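Local atomic coordinates of enolase from the environmental genome shotgun sequencing of the Sargasso Sea (PDB entry 2QGY), a protein that is of unknown specific function but belongs to the enolase superfamily and binds magnesium, so it probably abstracts a proton next to a substrate carboxylate. Residues A[45-50]-A[113-118]; A[222-227]-A[247-252]. One frame throughout, in Å; residues are numbered along the deposited sequence.

Interaction 1 of 2, residues A[45-50]-A[113-118]; sequences DGIEGW and WDISGK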
ATOM      1  N   ASP A  45      -1.179 -25.990  20.469  1.00 28.78           N
ATOM      2  CA  ASP A  45      -2.161 -26.643  21.336  1.00 29.27           C
ATOM      3  C   ASP A  45      -3.413 -27.144  20.608  1.00 28.30           C
ATOM      4  O   ASP A  45      -4.328 -27.695  21.222  1.00 27.95           O
ATOM      5  CB  ASP A  45      -2.518 -25.727  22.508  1.00 30.62           C
ATOM      6  CG  ASP A  45      -1.315 -25.431  23.404  1.00 33.32           C
ATOM      7  OD1 ASP A  45      -0.400 -26.275  23.491  1.00 36.76           O
ATOM      8  OD2 ASP A  45      -1.284 -24.344  24.026  1.00 39.26           O
ATOM      9  N   GLY A  46      -3.450 -26.958  19.291  1.00 27.17           N
ATOM     10  CA  GLY A  46      -4.497 -27.546  18.461  1.00 25.59           C
ATOM     11  C   GLY A  46      -5.719 -26.674  18.246  1.00 25.37           C
ATOM     12  O   GLY A  46      -6.754 -27.151  17.778  1.00 25.31           O
ATOM     13  N   ILE A  47      -5.614 -25.400  18.611  1.00 23.80           N
ATOM     14  CA  ILE A  47      -6.715 -24.464  18.421  1.00 23.75           C
ATOM     15  C   ILE A  47      -6.630 -23.916  16.993  1.00 22.98           C
ATOM     16  O   ILE A  47      -5.550 -23.538  16.523  1.00 23.13           O
ATOM     17  CB  ILE A  47      -6.681 -23.299  19.469  1.00 23.56           C
ATOM     18  CG1 ILE A  47      -6.492 -23.857  20.903  1.00 24.93           C
ATOM     19  CG2 ILE A  47      -7.934 -22.422  19.350  1.00 23.60           C
ATOM     20  CD1 ILE A  47      -7.674 -24.718  21.389  1.00 26.71           C
ATOM     21  N   GLU A  48      -7.775 -23.888  16.323  1.00 22.80           N
ATOM     22  CA  GLU A  48      -7.879 -23.453  14.937  1.00 23.24           C
ATOM     23  C   GLU A  48      -8.461 -22.055  14.880  1.00 21.14           C
ATOM     24  O   GLU A  48      -9.449 -21.752  15.568  1.00 21.05           O
ATOM     25  CB  GLU A  48      -8.805 -24.385  14.153  1.00 24.05           C
ATOM     26  CG  GLU A  48      -8.299 -25.795  13.993  1.00 26.56           C
ATOM     27  CD  GLU A  48      -9.162 -26.621  13.034  1.00 27.86           C
ATOM     28  OE1 GLU A  48     -10.379 -26.350  12.923  1.00 35.02           O
ATOM     29  OE2 GLU A  48      -8.624 -27.554  12.399  1.00 34.73           O
ATOM     30  N   GLY A  49      -7.846 -21.201  14.071  1.00 19.26           N
ATOM     31  CA  GLY A  49      -8.413 -19.864  13.848  1.00 18.25           C
ATOM     32  C   GLY A  49      -8.535 -19.567  12.369  1.00 17.05           C
ATOM     33  O   GLY A  49      -7.612 -19.831  11.603  1.00 16.57           O
ATOM     34  N   TRP A  50      -9.641 -18.929  12.004  1.00 17.58           N
ATOM     35  CA  TRP A  50      -9.928 -18.583  10.618  1.00 16.86           C
ATOM     36  C   TRP A  50      -9.793 -17.080  10.380  1.00 16.41           C
ATOM     37  O   TRP A  50     -10.241 -16.273  11.209  1.00 15.98           O
ATOM     38  CB  TRP A  50     -11.344 -18.998  10.267  1.00 17.87           C
ATOM     39  CG  TRP A  50     -11.522 -20.468  10.192  1.00 20.67           C
ATOM     40  CD1 TRP A  50     -11.868 -21.314  11.211  1.00 23.44           C
ATOM     41  CD2 TRP A  50     -11.391 -21.270   9.020  1.00 20.05           C
ATOM     42  NE1 TRP A  50     -11.943 -22.613  10.742  1.00 23.83           N
ATOM     43  CE2 TRP A  50     -11.656 -22.610   9.398  1.00 23.07           C
ATOM     44  CE3 TRP A  50     -11.062 -20.986   7.679  1.00 21.33           C
ATOM     45  CZ2 TRP A  50     -11.618 -23.676   8.471  1.00 22.10           C
ATOM     46  CZ3 TRP A  50     -11.012 -22.040   6.754  1.00 21.90           C
ATOM     47  CH2 TRP A  50     -11.280 -23.378   7.164  1.00 20.19           C
ATOM     48  N   TRP A 113      -7.670 -13.577  16.638  1.00 18.38           N
ATOM     49  CA  TRP A 113      -8.869 -13.215  17.393  1.00 18.85           C
ATOM     50  C   TRP A 113      -9.820 -14.399  17.534  1.00 18.89           C
ATOM     51  O   TRP A 113     -10.427 -14.572  18.604  1.00 19.43           O
ATOM     52  CB  TRP A 113      -9.626 -12.042  16.762  1.00 19.30           C
ATOM     53  CG  TRP A 113      -9.044 -10.695  17.117  1.00 19.99           C
ATOM     54  CD1 TRP A 113      -8.279  -9.903  16.314  1.00 20.18           C
ATOM     55  CD2 TRP A 113      -9.173  -9.989  18.370  1.00 20.53           C
ATOM     56  NE1 TRP A 113      -7.930  -8.737  16.975  1.00 21.32           N
ATOM     57  CE2 TRP A 113      -8.461  -8.767  18.235  1.00 21.69           C
ATOM     58  CE3 TRP A 113      -9.825 -10.260  19.579  1.00 19.49           C
ATOM     59  CZ2 TRP A 113      -8.368  -7.834  19.268  1.00 21.30           C
ATOM     60  CZ3 TRP A 113      -9.729  -9.326  20.611  1.00 20.76           C
ATOM     61  CH2 TRP A 113      -9.013  -8.128  20.445  1.00 21.40           C
ATOM     62  N   ASP A 114      -9.968 -15.178  16.467  1.00 17.72           N
ATOM     63  CA  ASP A 114     -10.842 -16.357  16.474  1.00 18.61           C
ATOM     64  C   ASP A 114     -10.291 -17.320  17.538  1.00 18.92           C
ATOM     65  O   ASP A 114     -11.033 -17.838  18.407  1.00 21.18           O
ATOM     66  CB  ASP A 114     -10.800 -17.008  15.076  1.00 18.04           C
ATOM     67  CG  ASP A 114     -11.864 -18.112  14.888  1.00 18.27           C
ATOM     68  OD1 ASP A 114     -12.907 -18.082  15.576  1.00 19.05           O
ATOM     69  OD2 ASP A 114     -11.678 -18.988  14.018  1.00 18.86           O
ATOM     70  N   ILE A 115      -8.991 -17.557  17.454  1.00 19.08           N
ATOM     71  CA  ILE A 115      -8.269 -18.445  18.411  1.00 19.32           C
ATOM     72  C   ILE A 115      -8.486 -17.930  19.836  1.00 20.53           C
ATOM     73  O   ILE A 115      -8.900 -18.689  20.726  1.00 20.64           O
ATOM     74  CB  ILE A 115      -6.772 -18.549  18.071  1.00 19.39           C
ATOM     75  CG1 ILE A 115      -6.622 -19.409  16.808  1.00 18.21           C
ATOM     76  CG2 ILE A 115      -5.929 -19.156  19.282  1.00 18.52           C
ATOM     77  CD1 ILE A 115      -5.294 -19.249  16.050  1.00 18.49           C
ATOM     78  N   SER A 116      -8.241 -16.644  20.039  1.00 19.99           N
ATOM     79  CA  SER A 116      -8.430 -16.010  21.361  1.00 20.95           C
ATOM     80  C   SER A 116      -9.843 -16.185  21.903  1.00 22.04           C
ATOM     81  O   SER A 116     -10.032 -16.471  23.105  1.00 22.35           O
ATOM     82  CB  SER A 116      -8.015 -14.536  21.316  1.00 19.90           C
ATOM     83  OG  SER A 116      -6.616 -14.494  21.089  1.00 20.03           O
ATOM     84  N   GLY A 117     -10.823 -16.036  21.029  1.00 21.81           N
ATOM     85  CA  GLY A 117     -12.222 -16.306  21.379  1.00 23.51           C
ATOM     86  C   GLY A 117     -12.436 -17.752  21.813  1.00 24.16           C
ATOM     87  O   GLY A 117     -13.171 -18.028  22.786  1.00 24.43           O
ATOM     88  N   LYS A 118     -11.817 -18.674  21.082  1.00 24.71           N
ATOM     89  CA  LYS A 118     -11.917 -20.098  21.399  1.00 25.54           C
ATOM     90  C   LYS A 118     -11.234 -20.454  22.709  1.00 26.57           C
ATOM     91  O   LYS A 118     -11.719 -21.320  23.434  1.00 26.70           O
ATOM     92  CB  LYS A 118     -11.381 -20.971  20.254  1.00 25.81           C
ATOM     93  CG  LYS A 118     -12.364 -21.022  19.077  1.00 26.69           C
ATOM     94  CD  LYS A 118     -11.776 -21.665  17.823  1.00 26.49           C
ATOM     95  CE  LYS A 118     -12.735 -21.455  16.648  1.00 30.73           C
ATOM     96  NZ  LYS A 118     -12.164 -21.721  15.276  1.00 33.26           N
TER

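Interaction 2 of 2, residues A[222-227]-A[247-252]; sequences PYWIEE and KVVTGE. With MG (magnesium ion), chain C.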
ATOM      1  N   PRO A 222     -30.468  10.832  -0.974  1.00 23.12           N
ATOM      2  CA  PRO A 222     -29.556   9.703  -0.738  1.00 22.55           C
ATOM      3  C   PRO A 222     -29.100   9.607   0.722  1.00 21.29           C
ATOM      4  O   PRO A 222     -28.865  10.615   1.395  1.00 20.80           O
ATOM      5  CB  PRO A 222     -28.373   9.981  -1.669  1.00 22.95           C
ATOM      6  CG  PRO A 222     -28.468  11.396  -2.056  1.00 23.59           C
ATOM      7  CD  PRO A 222     -29.907  11.832  -1.892  1.00 23.21           C
ATOM      8  N   TYR A 223     -28.993   8.391   1.210  1.00 20.31           N
ATOM      9  CA  TYR A 223     -28.587   8.174   2.579  1.00 20.26           C
ATOM     10  C   TYR A 223     -27.122   8.561   2.781  1.00 19.31           C
ATOM     11  O   TYR A 223     -26.752   9.088   3.852  1.00 19.96           O
ATOM     12  CB  TYR A 223     -28.844   6.716   2.962  1.00 20.74           C
ATOM     13  CG  TYR A 223     -28.667   6.434   4.429  1.00 22.50           C
ATOM     14  CD1 TYR A 223     -29.712   6.657   5.332  1.00 23.57           C
ATOM     15  CD2 TYR A 223     -27.467   5.917   4.915  1.00 23.55           C
ATOM     16  CE1 TYR A 223     -29.547   6.415   6.692  1.00 26.34           C
ATOM     17  CE2 TYR A 223     -27.288   5.651   6.260  1.00 23.02           C
ATOM     18  CZ  TYR A 223     -28.328   5.896   7.154  1.00 25.21           C
ATOM     19  OH  TYR A 223     -28.125   5.638   8.497  1.00 27.58           O
ATOM     20  N   TRP A 224     -26.294   8.235   1.787  1.00 18.70           N
ATOM     21  CA  TRP A 224     -24.888   8.680   1.792  1.00 18.25           C
ATOM     22  C   TRP A 224     -24.316   8.665   0.412  1.00 18.46           C
ATOM     23  O   TRP A 224     -24.907   8.087  -0.492  1.00 18.69           O
ATOM     24  CB  TRP A 224     -24.024   7.887   2.786  1.00 19.38           C
ATOM     25  CG  TRP A 224     -23.568   6.469   2.440  1.00 20.03           C
ATOM     26  CD1 TRP A 224     -22.958   6.015   1.287  1.00 21.18           C
ATOM     27  CD2 TRP A 224     -23.582   5.369   3.341  1.00 18.92           C
ATOM     28  NE1 TRP A 224     -22.631   4.676   1.429  1.00 20.85           N
ATOM     29  CE2 TRP A 224     -23.024   4.257   2.670  1.00 19.63           C
ATOM     30  CE3 TRP A 224     -24.036   5.213   4.658  1.00 20.43           C
ATOM     31  CZ2 TRP A 224     -22.893   3.002   3.284  1.00 21.72           C
ATOM     32  CZ3 TRP A 224     -23.912   3.959   5.269  1.00 21.29           C
ATOM     33  CH2 TRP A 224     -23.336   2.877   4.574  1.00 20.30           C
ATOM     34  N   ILE A 225     -23.177   9.333   0.252  1.00 17.83           N
ATOM     35  CA  ILE A 225     -22.497   9.451  -1.018  1.00 18.42           C
ATOM     36  C   ILE A 225     -21.104   8.901  -0.756  1.00 18.24           C
ATOM     37  O   ILE A 225     -20.349   9.464   0.049  1.00 18.21           O
ATOM     38  CB  ILE A 225     -22.361  10.949  -1.463  1.00 18.61           C
ATOM     39  CG1 ILE A 225     -23.741  11.571  -1.739  1.00 20.92           C
ATOM     40  CG2 ILE A 225     -21.496  11.064  -2.742  1.00 20.83           C
ATOM     41  CD1 ILE A 225     -24.563  10.860  -2.781  1.00 21.86           C
ATOM     42  N   GLU A 226     -20.768   7.824  -1.447  1.00 16.93           N
ATOM     43  CA  GLU A 226     -19.553   7.096  -1.156  1.00 16.98           C
ATOM     44  C   GLU A 226     -18.503   7.346  -2.241  1.00 16.25           C
ATOM     45  O   GLU A 226     -18.811   7.340  -3.441  1.00 16.58           O
ATOM     46  CB  GLU A 226     -19.912   5.613  -1.036  1.00 18.04           C
ATOM     47  CG  GLU A 226     -18.739   4.724  -0.820  1.00 18.28           C
ATOM     48  CD  GLU A 226     -19.166   3.294  -0.466  1.00 20.59           C
ATOM     49  OE1 GLU A 226     -20.208   3.100   0.210  1.00 21.76           O
ATOM     50  OE2 GLU A 226     -18.417   2.386  -0.833  1.00 21.63           O
ATOM     51  N   GLU A 227     -17.269   7.633  -1.792  1.00 16.12           N
ATOM     52  CA  GLU A 227     -16.138   7.876  -2.676  1.00 15.99           C
ATOM     53  C   GLU A 227     -16.445   8.854  -3.837  1.00 15.39           C
ATOM     54  O   GLU A 227     -16.181   8.548  -4.987  1.00 15.95           O
ATOM     55  CB  GLU A 227     -15.588   6.559  -3.213  1.00 16.62           C
ATOM     56  CG  GLU A 227     -15.006   5.665  -2.127  1.00 18.83           C
ATOM     57  CD  GLU A 227     -13.780   4.976  -2.626  1.00 21.94           C
ATOM     58  OE1 GLU A 227     -13.972   4.019  -3.406  1.00 24.32           O
ATOM     59  OE2 GLU A 227     -12.637   5.432  -2.300  1.00 22.39           O
ATOM     60  N   LYS A 247     -24.260  12.981   3.507  1.00 21.26           N
ATOM     61  CA  LYS A 247     -23.165  12.316   4.212  1.00 20.97           C
ATOM     62  C   LYS A 247     -22.106  11.765   3.260  1.00 20.45           C
ATOM     63  O   LYS A 247     -22.448  11.075   2.293  1.00 20.33           O
ATOM     64  CB  LYS A 247     -23.698  11.197   5.070  1.00 21.90           C
ATOM     65  CG  LYS A 247     -24.567  11.706   6.219  1.00 23.94           C
ATOM     66  CD  LYS A 247     -25.172  10.552   6.989  1.00 28.67           C
ATOM     67  CE  LYS A 247     -26.230  11.076   7.980  1.00 31.88           C
ATOM     68  NZ  LYS A 247     -25.705  12.177   8.824  1.00 36.32           N
ATOM     69  N   VAL A 248     -20.832  12.053   3.546  1.00 18.72           N
ATOM     70  CA  VAL A 248     -19.724  11.605   2.699  1.00 17.67           C
ATOM     71  C   VAL A 248     -19.023  10.376   3.360  1.00 17.34           C
ATOM     72  O   VAL A 248     -18.724  10.377   4.553  1.00 17.17           O
ATOM     73  CB  VAL A 248     -18.725  12.776   2.390  1.00 18.67           C
ATOM     74  CG1 VAL A 248     -17.445  12.310   1.663  1.00 18.77           C
ATOM     75  CG2 VAL A 248     -19.407  13.910   1.566  1.00 19.93           C
ATOM     76  N   VAL A 249     -18.781   9.347   2.554  1.00 15.60           N
ATOM     77  CA  VAL A 249     -18.171   8.104   3.020  1.00 14.97           C
ATOM     78  C   VAL A 249     -16.835   7.893   2.284  1.00 14.26           C
ATOM     79  O   VAL A 249     -16.785   8.029   1.080  1.00 15.37           O
ATOM     80  CB  VAL A 249     -19.071   6.889   2.725  1.00 15.08           C
ATOM     81  CG1 VAL A 249     -18.422   5.599   3.340  1.00 16.47           C
ATOM     82  CG2 VAL A 249     -20.468   7.071   3.385  1.00 15.63           C
ATOM     83  N   THR A 250     -15.770   7.541   2.999  1.00 13.76           N
ATOM     84  CA  THR A 250     -14.489   7.251   2.333  1.00 14.06           C
ATOM     85  C   THR A 250     -13.753   6.250   3.203  1.00 13.60           C
ATOM     86  O   THR A 250     -14.093   6.125   4.370  1.00 13.24           O
ATOM     87  CB  THR A 250     -13.602   8.532   2.143  1.00 14.79           C
ATOM     88  OG1 THR A 250     -12.436   8.221   1.337  1.00 15.40           O
ATOM     89  CG2 THR A 250     -13.159   9.108   3.463  1.00 15.37           C
ATOM     90  N   GLY A 251     -12.765   5.551   2.638  1.00 14.01           N
ATOM     91  CA  GLY A 251     -11.883   4.755   3.490  1.00 15.10           C
ATOM     92  C   GLY A 251     -11.625   3.366   2.936  1.00 16.26           C
ATOM     93  O   GLY A 251     -10.592   2.792   3.219  1.00 15.61           O
ATOM     94  N   GLU A 252     -12.552   2.845   2.141  1.00 16.38           N
ATOM     95  CA  GLU A 252     -12.430   1.474   1.617  1.00 17.41           C
ATOM     96  C   GLU A 252     -11.117   1.150   0.906  1.00 17.50           C
ATOM     97  O   GLU A 252     -10.663   0.010   0.944  1.00 19.14           O
ATOM     98  CB  GLU A 252     -13.619   1.146   0.722  1.00 17.98           C
ATOM     99  CG  GLU A 252     -13.676   1.878  -0.577  1.00 19.28           C
ATOM    100  CD  GLU A 252     -14.739   1.281  -1.491  1.00 21.32           C
ATOM    101  OE1 GLU A 252     -15.911   1.543  -1.217  1.00 24.36           O
ATOM    102  OE2 GLU A 252     -14.417   0.512  -2.423  1.00 24.69           O
TER
HETATM  103 MG    MG C 701     -17.424   1.648  -2.442  1.00 19.91          MG
HETATM  104  O   HOH W   1     -27.034  12.308   3.179  1.00 28.63           O
HETATM  105  O   HOH W   2     -11.482   4.976   0.081  1.00 16.42           O
HETATM  106  O   HOH W   3     -12.920   8.192  -1.334  1.00 18.12           O
HETATM  107  O   HOH W   4     -16.501   3.214  -3.418  1.00 26.78           O
HETATM  108  O   HOH W   5     -16.588   0.579  -3.928  1.00 22.42           O
HETATM  109  O   HOH W   6     -18.444  -0.202  -2.135  1.00 22.09           O

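Interaction 1 of 2, residues A[45-50]-A[113-118]
The ammonium of Lys118 closes on the carbonyl oxygen of Glu48, where strand 48-53 begins, and the side chain can be followed atom by atom. Its CB lies 3.8 Å from Ile47 CG2, the two side chains running antiparallel where they touch. CG makes no close contact across the segments. Beyond it the chain is extended, which carries CD to 3.2 Å and CE to 3.5 Å from Glu48 O and brings NZ within 2.7 Å of that same oxygen. This hydrogen bond is made from above the carbonyl plane, 43° out of it. NZ also forms a salt bridge with Asp114 OD2 one helical turn earlier, meeting the carboxylate from above its plane. OD2 accepts a second hydrogen bond, from the backbone N of Trp50 at 2.9 Å, this time through the anti lone pair. One carboxylate oxygen thus grips lysine and strand together, at the edge of the Trp50 ring and in its plane. Asp114 OD1 is satisfied by the backbone N of Leu360.

Gly49 marks the closest backbone approach, its CA 4.8 Å from the CA of Ile115. Gly49, having no side chain, allows Ile115 CG1 to lie 3.5 Å from its CA. Further along, Ile115 CG2 meets Ile47 CG2 in an apolar contact.

The segment axes pass 6.5 Å apart at 136°. Helix 99-120 thereby packs against strand 48-53, an outermost strand of the antiparallel sheet in the N-terminal domain, while Ile115 also touches Ile41 and Thr43 on adjoining strand 37-43.

Interaction 2 of 2, residues A[222-227]-A[247-252]
Two acidic oxygens, Glu226 OE2 and Glu252 OE1, stand only 2.7 Å apart, a spacing explained by the magnesium ion that both bind, at 2.0 and 1.9 Å respectively. Their carboxylate planes are 64° apart, and the two chains approach nearly perpendicular. Asp200 and three waters complete the six ligands. The first torsion of Glu226 sets CG anti to the backbone N (chi1 176°), and the extended chain carries OE2 to the metal; OE1 accepts from Trp224 NE1 and forms a salt bridge with Lys169, which should help fix the carboxylate's rotation.

Glu227 forms a second shell. Its carboxylate stacks on that of Glu252, the planes 15° apart, with OE1 3.7 Å from Glu252 OE2. One metal-bound water donates to Glu227 OE1 and another to Glu252 OE2, while OE2 of Glu227 accepts from two further waters, which in turn accept from Gly251 N and Thr250 OG1.

The strands themselves pair in parallel, through Ile225 N to Lys247 O, Val249 N to Ile225 O and Glu227 N to Val249 O. Val249 CG2 sits over one face of Trp224 in a CH-pi contact, 3.4 Å from the centroid of the five-membered ring. Strands 224-226 and 248-250, joined through helix 234-243 as a beta-alpha-beta unit, lie between strands 197-200 and 271-272 in the barrel, with Val248 packed against that helix.

Interaction 1 closes before interaction 2 opens along the chain, and they share no strand, helix or sheet. Their centres are 35 Å apart, their nearest atoms about 18 Å, on opposite sides of the chain's centre. Contact 45-50/113-118 joins helix 99-120 to the antiparallel sheet of the N-terminal domain, whereas 222-227/247-252 pairs neighbouring parallel strands in the C-terminal barrel and supplies two of the three protein ligands of the magnesium ion. This is the two-domain plan of the enolase superfamily, in which the barrel carries the metal site. The first contact is therefore structural packing remote from the metal, and the second supplies part of the site.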